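Cell wall binding protein cwp8 (PDB 5J6Q) probably attaches to the Clostridium difficile cell wall through three CWB2 modules and displays its remaining domains at the cell surface as an S-layer-associated protein. Local coordinates at residues Val19-Phe27 and Asn37-Val45; Lys183-Glu193 and Lys254-Asn264. All blocks are in the same frame, centred on the assembly; numbering follows the deposited sequence.

In the fold
From the N terminus, strand 5-8 leads into helix 13-24, and interaction 1 closes soon after it: the end of this helix and the residues beyond it (19-27) meet 37-45 across a loop of nine residues with neither helix nor strand. Strand 41-45 belongs to a five-stranded mixed sheet whose strand 178-183 arrives later in the chain. That strand runs into interaction 2, where 183-193 pairs with 254-264 and closes a longer excursion of sixty residues, containing helices 203-213 and 228-232 and strands 217-224 and 242-249. The two contacts follow in series, neither enclosing nor crossing the other, centres about 32 Å apart. The short connection Lys183-Asp186 thus leads from the N-terminal sheet into the four-stranded sheet of interaction 2.

Interaction 1. Residues Val19-Phe27 and Asn37-Val45; sequences VRKALEVKF and NDRVYDIKV
A helix packed on a beta-sheet, with the connection between them closed by a short backbone bridge, brings Ala22, Leu23, Val25 and Phe27 against Arg39, Val40, Tyr41 and Ile43. Helix 19-24 runs at 138° to strand 41-45, their axes 8.7 Å apart. Tyr41 turns its ring edge to the helix end: CD1 lies 3.7 Å from Ala22 CB, and Ala22 O sits near the ring plane. Val40 CG2 rests over one face of the same ring. Deeper in, Ile43 CD1 fits among Val19 CG1, Ala22 CB and Leu23 CD2. Leu23, its CG anti to the carbonyl carbon (chi1 -69°), also sets CD2 over the centre of the Arg39 guanidinium, 3.5 Å from CZ; the extended arginine runs alongside it, and its NH2 bonds to Leu50 O. Beyond the helix, Val40 N donates to Val25 O (2.9 Å), Phe27 N to Asp38 O (3.1 Å) and Asn37 N to Phe27 O (2.6 Å), an isolated bridge around Lys26 and Arg39. Val40 lays CG1 on the Phe27 ring, a CH-pi contact 3.5 Å from the centroid and only 7° off the normal, while Asp38 CB meets the ring edge. Val85 of strand 84-86 also touches Phe27 and Val40. Strand 41-45 pairs in turn with strand 68-75; helix 13-24 thus packs on one face of a mixed, largely antiparallel sheet, an alpha+beta arrangement.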
loop_
_atom_site.group_PDB
_atom_site.type_symbol
_atom_site.label_atom_id
_atom_site.label_comp_id
_atom_site.label_asym_id
_atom_site.label_seq_id
_atom_site.Cartn_x
_atom_site.Cartn_y
_atom_site.Cartn_z
ATOM N N VAL A 19 -12.593 -28.065 15.852
ATOM C CA VAL A 19 -11.992 -29.393 15.816
ATOM C C VAL A 19 -12.553 -30.263 16.987
ATOM O O VAL A 19 -12.819 -31.432 16.790
ATOM C CB VAL A 19 -10.453 -29.187 15.909
ATOM C CG1 VAL A 19 -9.802 -30.523 16.092
ATOM C CG2 VAL A 19 -9.912 -28.485 14.646
ATOM N N ARG A 20 -12.678 -29.676 18.197
ATOM C CA ARG A 20 -13.214 -30.408 19.356
ATOM C C ARG A 20 -14.563 -31.058 18.965
ATOM O O ARG A 20 -14.767 -32.252 19.128
ATOM C CB ARG A 20 -13.354 -29.451 20.604
ATOM C CG ARG A 20 -13.651 -30.256 21.844
ATOM C CD ARG A 20 -13.592 -29.522 23.172
ATOM N NE ARG A 20 -12.792 -28.297 23.168
ATOM C CZ ARG A 20 -11.567 -28.215 23.678
ATOM N NH1 ARG A 20 -10.990 -29.280 24.220
ATOM N NH2 ARG A 20 -10.910 -27.070 23.645
ATOM N N LYS A 21 -15.446 -30.295 18.384
ATOM C CA LYS A 21 -16.742 -30.832 17.984
ATOM C C LYS A 21 -16.630 -31.878 16.917
ATOM O O LYS A 21 -17.283 -32.927 17.019
ATOM C CB LYS A 21 -17.637 -29.684 17.488
ATOM C CG LYS A 21 -18.235 -28.877 18.634
ATOM C CD LYS A 21 -19.249 -27.844 18.112
ATOM C CE LYS A 21 -19.492 -26.734 19.121
ATOM N NZ LYS A 21 -20.157 -25.547 18.511
ATOM N N ALA A 22 -15.777 -31.634 15.876
ATOM C CA ALA A 22 -15.662 -32.588 14.760
ATOM C C ALA A 22 -15.084 -33.929 15.283
ATOM O O ALA A 22 -15.449 -35.025 14.794
ATOM C CB ALA A 22 -14.751 -31.998 13.648
ATOM N N LEU A 23 -14.148 -33.844 16.247
ATOM C CA LEU A 23 -13.597 -35.088 16.837
ATOM C C LEU A 23 -14.721 -35.912 17.512
ATOM O O LEU A 23 -14.553 -37.102 17.702
ATOM C CB LEU A 23 -12.536 -34.755 17.924
ATOM C CG LEU A 23 -11.267 -34.150 17.378
ATOM C CD1 LEU A 23 -10.301 -33.729 18.494
ATOM C CD2 LEU A 23 -10.603 -35.201 16.491
ATOM N N GLU A 24 -15.867 -35.281 17.898
ATOM C CA GLU A 24 -16.867 -36.129 18.545
ATOM C C GLU A 24 -17.691 -36.961 17.560
ATOM O O GLU A 24 -18.232 -37.994 17.977
ATOM C CB GLU A 24 -17.745 -35.265 19.457
ATOM C CG GLU A 24 -16.934 -34.797 20.659
ATOM C CD GLU A 24 -15.957 -35.896 21.138
ATOM O OE1 GLU A 24 -14.730 -35.876 20.794
ATOM O OE2 GLU A 24 -16.407 -36.793 21.834
ATOM N N VAL A 25 -17.746 -36.560 16.249
ATOM C CA VAL A 25 -18.551 -37.308 15.290
ATOM C C VAL A 25 -17.970 -38.698 15.029
ATOM O O VAL A 25 -16.870 -38.834 14.448
ATOM C CB VAL A 25 -18.686 -36.476 13.995
ATOM C CG1 VAL A 25 -19.615 -37.186 13.027
ATOM C CG2 VAL A 25 -19.238 -35.069 14.308
ATOM N N LYS A 26 -18.697 -39.734 15.463
ATOM C CA LYS A 26 -18.246 -41.105 15.271
ATOM C C LYS A 26 -19.301 -41.916 14.467
ATOM O O LYS A 26 -20.451 -41.463 14.309
ATOM C CB LYS A 26 -18.036 -41.785 16.636
ATOM C CG LYS A 26 -16.582 -41.727 17.097
ATOM C CD LYS A 26 -16.193 -40.424 17.703
ATOM C CE LYS A 26 -15.059 -40.615 18.711
ATOM N NZ LYS A 26 -15.161 -39.626 19.815
ATOM N N PHE A 27 -18.898 -43.090 13.991
ATOM C CA PHE A 27 -19.757 -43.979 13.247
ATOM C C PHE A 27 -20.569 -44.749 14.287
ATOM O O PHE A 27 -19.968 -45.251 15.235
ATOM C CB PHE A 27 -18.934 -44.981 12.439
ATOM C CG PHE A 27 -18.314 -44.379 11.208
ATOM C CD1 PHE A 27 -16.951 -44.171 11.137
ATOM C CD2 PHE A 27 -19.103 -43.988 10.133
ATOM C CE1 PHE A 27 -16.381 -43.584 10.014
ATOM C CE2 PHE A 27 -18.523 -43.398 9.010
ATOM C CZ PHE A 27 -17.168 -43.201 8.958
ATOM N N ASN A 37 -17.849 -46.520 16.188
ATOM C CA ASN A 37 -17.177 -45.528 17.049
ATOM C C ASN A 37 -15.883 -44.946 16.460
ATOM O O ASN A 37 -15.289 -44.086 17.112
ATOM C CB ASN A 37 -16.839 -46.058 18.436
ATOM C CG ASN A 37 -17.684 -45.335 19.418
ATOM O OD1 ASN A 37 -17.183 -44.452 20.114
ATOM N ND2 ASN A 37 -18.999 -45.599 19.462
ATOM N N ASP A 38 -15.416 -45.411 15.268
ATOM C CA ASP A 38 -14.243 -44.785 14.658
ATOM C C ASP A 38 -14.608 -43.307 14.449
ATOM O O ASP A 38 -15.826 -43.024 14.224
ATOM C CB ASP A 38 -13.986 -45.406 13.285
ATOM C CG ASP A 38 -13.039 -46.563 13.318
ATOM O OD1 ASP A 38 -12.646 -46.981 14.436
ATOM O OD2 ASP A 38 -12.686 -47.065 12.230
ATOM N N ARG A 39 -13.644 -42.355 14.541
ATOM C CA ARG A 39 -14.066 -41.006 14.194
ATOM C C ARG A 39 -14.408 -40.923 12.681
ATOM O O ARG A 39 -13.848 -41.663 11.857
ATOM C CB ARG A 39 -13.005 -39.916 14.402
ATOM C CG ARG A 39 -12.350 -39.932 15.779
ATOM C CD ARG A 39 -10.939 -39.340 15.626
ATOM N NE ARG A 39 -10.462 -38.920 16.933
ATOM C CZ ARG A 39 -9.287 -38.354 17.204
ATOM N NH1 ARG A 39 -8.975 -38.035 18.456
ATOM N NH2 ARG A 39 -8.412 -38.095 16.218
ATOM N N VAL A 40 -15.291 -39.996 12.349
ATOM C CA VAL A 40 -15.642 -39.822 10.945
ATOM C C VAL A 40 -14.721 -38.767 10.321
ATOM O O VAL A 40 -14.624 -38.745 9.102
ATOM C CB VAL A 40 -17.117 -39.494 10.662
ATOM C CG1 VAL A 40 -18.221 -40.457 11.145
ATOM C CG2 VAL A 40 -17.509 -38.119 10.178
ATOM N N TYR A 41 -14.076 -37.903 11.119
ATOM C CA TYR A 41 -13.135 -36.972 10.510
ATOM C C TYR A 41 -11.757 -37.454 10.809
ATOM O O TYR A 41 -11.470 -37.902 11.935
ATOM C CB TYR A 41 -13.326 -35.535 10.991
ATOM C CG TYR A 41 -14.666 -35.023 10.518
ATOM C CD1 TYR A 41 -15.709 -34.837 11.409
ATOM C CD2 TYR A 41 -14.893 -34.761 9.168
ATOM C CE1 TYR A 41 -16.964 -34.395 10.974
ATOM C CE2 TYR A 41 -16.137 -34.323 8.717
ATOM C CZ TYR A 41 -17.167 -34.146 9.624
ATOM O OH TYR A 41 -18.392 -33.720 9.166
ATOM N N ASP A 42 -10.902 -37.418 9.769
ATOM C CA ASP A 42 -9.532 -37.807 9.890
ATOM C C ASP A 42 -8.818 -36.433 10.111
ATOM O O ASP A 42 -8.764 -35.558 9.223
ATOM C CB ASP A 42 -9.083 -38.563 8.599
ATOM C CG ASP A 42 -7.598 -38.815 8.628
ATOM O OD1 ASP A 42 -6.990 -38.509 9.640
ATOM O OD2 ASP A 42 -7.033 -39.322 7.601
ATOM N N ILE A 43 -8.305 -36.225 11.312
ATOM C CA ILE A 43 -7.731 -34.941 11.583
ATOM C C ILE A 43 -6.254 -35.010 12.031
ATOM O O ILE A 43 -5.916 -35.775 12.908
ATOM C CB ILE A 43 -8.500 -34.288 12.653
ATOM C CG1 ILE A 43 -10.031 -34.293 12.275
ATOM C CG2 ILE A 43 -7.947 -32.928 12.909
ATOM C CD1 ILE A 43 -10.837 -33.276 13.125
ATOM N N LYS A 44 -5.421 -34.169 11.431
ATOM C CA LYS A 44 -4.011 -34.202 11.740
ATOM C C LYS A 44 -3.451 -32.858 11.887
ATOM O O LYS A 44 -3.995 -31.872 11.422
ATOM C CB LYS A 44 -3.274 -34.913 10.584
ATOM C CG LYS A 44 -3.616 -36.341 10.492
ATOM C CD LYS A 44 -3.594 -36.770 9.063
ATOM C CE LYS A 44 -2.832 -38.021 8.874
ATOM N NZ LYS A 44 -3.758 -39.073 8.494
ATOM N N VAL A 45 -2.293 -32.825 12.568
ATOM C CA VAL A 45 -1.520 -31.638 12.816
ATOM C C VAL A 45 -0.087 -31.953 12.210
ATOM O O VAL A 45 0.587 -32.732 12.835
ATOM C CB VAL A 45 -1.459 -31.434 14.340
ATOM C CG1 VAL A 45 -0.480 -30.290 14.645
ATOM C CG2 VAL A 45 -2.894 -31.090 14.871
#

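Interaction 2. Residues Lys183-Glu193 and Lys254-Asn264; sequences KNADLQDISAE and KPETISVSSKN
Gln188 and Glu256 reach across two parallel strands with their amide and carboxylate nearly coplanar, 26° apart. NE2 of Gln188 donates to Glu256 OE2 at 2.8 Å, the acceptor lying in the amide plane, while Glu256 OE1 pairs with Lys211. Next along this face, Ile258 lies beside Gln188 and is crossed by Ile190, whose CD1 comes within 3.3 Å of Ile258 CG2. Ile190 holds CG1 between its backbone N and carbonyl carbon (chi1 58°), which brings that atom tightly against Val260 CG1. At the strand starts Lys254 is extended but poorly ordered; its CE passes close over Ala185 CA and its NZ meets Asp186 OD2 from above the carboxylate plane at 2.8 Å, a salt bridge. Leu187, Thr257, Asp189 and Ser259 face the other way, Leu187 CD2 lying against Thr257 CB. At the far end Ser262 OG donates to the syn lone pair of Glu193 OE2 (2.9 Å) and accepts from Asn264 N in an ST turn, just before helix 265-280. Between these groups the backbones alternate bonds, among them Ser259 N to Gln188 O (2.8 Å), the regular pattern of a parallel pair, with edge strand 186-191 added to inner strand 256-262 of a mixed four-stranded sheet.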
loop_
_atom_site.group_PDB
_atom_site.type_symbol
_atom_site.label_atom_id
_atom_site.label_comp_id
_atom_site.label_asym_id
_atom_site.label_seq_id
_atom_site.Cartn_x
_atom_site.Cartn_y
_atom_site.Cartn_z
ATOM N N LYS A 183 -0.602 -19.598 12.177
ATOM C CA LYS A 183 0.678 -18.899 12.250
ATOM C C LYS A 183 0.813 -18.015 13.429
ATOM O O LYS A 183 -0.120 -17.265 13.740
ATOM C CB LYS A 183 0.890 -17.940 11.025
ATOM C CG LYS A 183 0.599 -18.489 9.661
ATOM C CD LYS A 183 1.100 -17.452 8.588
ATOM C CE LYS A 183 0.904 -17.904 7.154
ATOM N NZ LYS A 183 1.091 -16.776 6.162
ATOM N N ASN A 184 1.956 -18.062 14.107
ATOM C CA ASN A 184 2.103 -17.088 15.165
ATOM C C ASN A 184 2.678 -15.805 14.452
ATOM O O ASN A 184 3.880 -15.636 14.272
ATOM C CB ASN A 184 2.985 -17.608 16.228
ATOM C CG ASN A 184 3.330 -16.606 17.283
ATOM O OD1 ASN A 184 3.009 -15.423 17.168
ATOM N ND2 ASN A 184 4.019 -17.002 18.362
ATOM N N ALA A 185 1.770 -14.925 14.050
ATOM C CA ALA A 185 2.104 -13.699 13.311
ATOM C C ALA A 185 0.882 -12.835 13.243
ATOM O O ALA A 185 -0.219 -13.302 13.574
ATOM C CB ALA A 185 2.556 -14.040 11.892
ATOM N N ASP A 186 1.062 -11.579 12.806
ATOM C CA ASP A 186 -0.025 -10.612 12.672
ATOM C C ASP A 186 -0.437 -10.629 11.236
ATOM O O ASP A 186 0.402 -10.369 10.368
ATOM C CB ASP A 186 0.470 -9.220 13.100
ATOM C CG ASP A 186 0.814 -9.196 14.574
ATOM O OD1 ASP A 186 2.008 -9.012 14.901
ATOM O OD2 ASP A 186 -0.117 -9.380 15.410
ATOM N N LEU A 187 -1.713 -10.910 10.949
ATOM C CA LEU A 187 -2.169 -11.035 9.583
ATOM C C LEU A 187 -3.254 -10.014 9.230
ATOM O O LEU A 187 -4.051 -9.629 10.104
ATOM C CB LEU A 187 -2.735 -12.439 9.383
ATOM C CG LEU A 187 -1.972 -13.568 10.092
ATOM C CD1 LEU A 187 -2.818 -14.862 10.045
ATOM C CD2 LEU A 187 -0.635 -13.731 9.398
ATOM N N GLN A 188 -3.281 -9.589 7.941
ATOM C CA GLN A 188 -4.261 -8.630 7.498
ATOM C C GLN A 188 -4.756 -9.057 6.136
ATOM O O GLN A 188 -3.974 -9.572 5.322
ATOM C CB GLN A 188 -3.628 -7.224 7.359
ATOM C CG GLN A 188 -3.075 -6.621 8.621
ATOM C CD GLN A 188 -2.807 -5.145 8.402
ATOM O OE1 GLN A 188 -3.679 -4.401 7.962
ATOM N NE2 GLN A 188 -1.595 -4.704 8.675
ATOM N N ASP A 189 -6.016 -8.850 5.889
ATOM C CA ASP A 189 -6.618 -9.136 4.591
ATOM C C ASP A 189 -7.219 -7.819 4.072
ATOM O O ASP A 189 -8.292 -7.430 4.546
ATOM C CB ASP A 189 -7.729 -10.171 4.766
ATOM C CG ASP A 189 -7.603 -11.286 3.796
ATOM O OD1 ASP A 189 -7.665 -12.432 4.228
ATOM O OD2 ASP A 189 -7.440 -11.002 2.582
ATOM N N ILE A 190 -6.573 -7.132 3.122
ATOM C CA ILE A 190 -7.095 -5.823 2.686
ATOM C C ILE A 190 -7.141 -5.646 1.163
ATOM O O ILE A 190 -6.463 -6.365 0.422
ATOM C CB ILE A 190 -6.165 -4.728 3.285
ATOM C CG1 ILE A 190 -4.718 -4.998 2.777
ATOM C CG2 ILE A 190 -6.233 -4.733 4.813
ATOM C CD1 ILE A 190 -3.677 -3.969 3.247
ATOM N N SER A 191 -7.948 -4.720 0.701
ATOM C CA SER A 191 -7.960 -4.473 -0.720
ATOM C C SER A 191 -6.583 -3.780 -1.093
ATOM O O SER A 191 -5.887 -3.242 -0.223
ATOM C CB SER A 191 -9.132 -3.565 -1.072
ATOM O OG SER A 191 -8.903 -2.255 -0.565
ATOM N N ALA A 192 -6.201 -3.809 -2.354
ATOM C CA ALA A 192 -4.952 -3.204 -2.795
ATOM C C ALA A 192 -5.118 -1.674 -2.738
ATOM O O ALA A 192 -4.153 -0.969 -2.453
ATOM C CB ALA A 192 -4.663 -3.648 -4.208
ATOM N N GLU A 193 -6.367 -1.180 -2.961
ATOM C CA GLU A 193 -6.663 0.238 -2.965
ATOM C C GLU A 193 -6.309 0.939 -1.646
ATOM O O GLU A 193 -5.798 2.055 -1.676
ATOM C CB GLU A 193 -8.139 0.458 -3.293
ATOM C CG GLU A 193 -8.422 0.397 -4.795
ATOM C CD GLU A 193 -8.457 -1.037 -5.361
ATOM O OE1 GLU A 193 -8.371 -2.006 -4.576
ATOM O OE2 GLU A 193 -8.582 -1.190 -6.591
ATOM N N LYS A 254 7.984 -10.311 15.873
ATOM C CA LYS A 254 6.911 -11.133 15.339
ATOM C C LYS A 254 6.645 -10.678 13.905
ATOM O O LYS A 254 6.357 -9.504 13.697
ATOM C CB LYS A 254 5.668 -10.951 16.229
ATOM C CG LYS A 254 4.469 -11.776 15.804
ATOM C CD LYS A 254 3.304 -11.537 16.756
ATOM C CE LYS A 254 2.079 -12.285 16.311
ATOM N NZ LYS A 254 0.833 -11.605 16.741
ATOM N N PRO A 255 6.740 -11.541 12.888
ATOM C CA PRO A 255 6.485 -11.049 11.538
ATOM C C PRO A 255 5.057 -10.581 11.364
ATOM O O PRO A 255 4.222 -10.682 12.284
ATOM C CB PRO A 255 6.830 -12.240 10.625
ATOM C CG PRO A 255 6.603 -13.437 11.478
ATOM C CD PRO A 255 7.020 -12.984 12.898
ATOM N N GLU A 256 4.777 -10.080 10.163
ATOM C CA GLU A 256 3.449 -9.611 9.847
ATOM C C GLU A 256 3.213 -9.956 8.434
ATOM O O GLU A 256 4.076 -9.751 7.603
ATOM C CB GLU A 256 3.314 -8.068 10.109
ATOM C CG GLU A 256 2.182 -7.427 9.340
ATOM C CD GLU A 256 2.076 -5.906 9.580
ATOM O OE1 GLU A 256 3.127 -5.238 9.723
ATOM O OE2 GLU A 256 0.927 -5.394 9.628
ATOM N N THR A 257 2.055 -10.472 8.120
ATOM C CA THR A 257 1.754 -10.818 6.753
ATOM C C THR A 257 0.504 -10.085 6.304
ATOM O O THR A 257 -0.520 -10.190 6.978
ATOM C CB THR A 257 1.604 -12.379 6.646
ATOM O OG1 THR A 257 2.898 -12.976 6.818
ATOM C CG2 THR A 257 1.069 -12.783 5.331
ATOM N N ILE A 258 0.557 -9.339 5.161
ATOM C CA ILE A 258 -0.606 -8.608 4.647
ATOM C C ILE A 258 -1.008 -9.107 3.267
ATOM O O ILE A 258 -0.248 -8.952 2.324
ATOM C CB ILE A 258 -0.277 -7.082 4.555
ATOM C CG1 ILE A 258 0.042 -6.541 5.942
ATOM C CG2 ILE A 258 -1.481 -6.330 3.915
ATOM C CD1 ILE A 258 0.851 -5.218 5.882
ATOM N N SER A 259 -2.212 -9.626 3.136
ATOM C CA SER A 259 -2.763 -10.200 1.901
ATOM C C SER A 259 -3.574 -9.146 1.184
ATOM O O SER A 259 -4.556 -8.618 1.763
ATOM C CB SER A 259 -3.684 -11.394 2.227
ATOM O OG SER A 259 -3.113 -12.246 3.218
ATOM N N VAL A 260 -3.228 -8.864 -0.077
ATOM C CA VAL A 260 -3.995 -7.850 -0.779
ATOM C C VAL A 260 -4.517 -8.372 -2.096
ATOM O O VAL A 260 -3.932 -9.251 -2.712
ATOM C CB VAL A 260 -3.152 -6.555 -0.963
ATOM C CG1 VAL A 260 -2.615 -6.091 0.395
ATOM C CG2 VAL A 260 -1.994 -6.785 -1.911
ATOM N N SER A 261 -5.616 -7.816 -2.531
ATOM C CA SER A 261 -6.229 -8.270 -3.744
ATOM C C SER A 261 -7.115 -7.192 -4.218
ATOM O O SER A 261 -7.423 -6.308 -3.445
ATOM C CB SER A 261 -7.081 -9.513 -3.448
ATOM O OG SER A 261 -8.011 -9.182 -2.423
ATOM N N SER A 262 -7.546 -7.262 -5.470
ATOM C CA SER A 262 -8.476 -6.278 -6.016
ATOM C C SER A 262 -9.074 -6.743 -7.330
ATOM O O SER A 262 -8.523 -7.602 -7.963
ATOM C CB SER A 262 -7.782 -4.948 -6.290
ATOM O OG SER A 262 -8.674 -4.032 -6.910
ATOM N N LYS A 263 -10.195 -6.149 -7.747
ATOM C CA LYS A 263 -10.762 -6.479 -9.043
ATOM C C LYS A 263 -9.930 -5.746 -10.115
ATOM O O LYS A 263 -10.127 -5.981 -11.299
ATOM C CB LYS A 263 -12.227 -6.019 -9.132
ATOM N N ASN A 264 -8.997 -4.861 -9.680
ATOM C CA ASN A 264 -8.130 -4.050 -10.543
ATOM C C ASN A 264 -6.752 -4.689 -10.723
ATOM O O ASN A 264 -5.818 -4.400 -9.972
ATOM C CB ASN A 264 -7.968 -2.678 -9.923
ATOM C CG ASN A 264 -7.715 -1.575 -10.910
ATOM O OD1 ASN A 264 -6.976 -1.752 -11.884
ATOM N ND2 ASN A 264 -8.255 -0.389 -10.703
#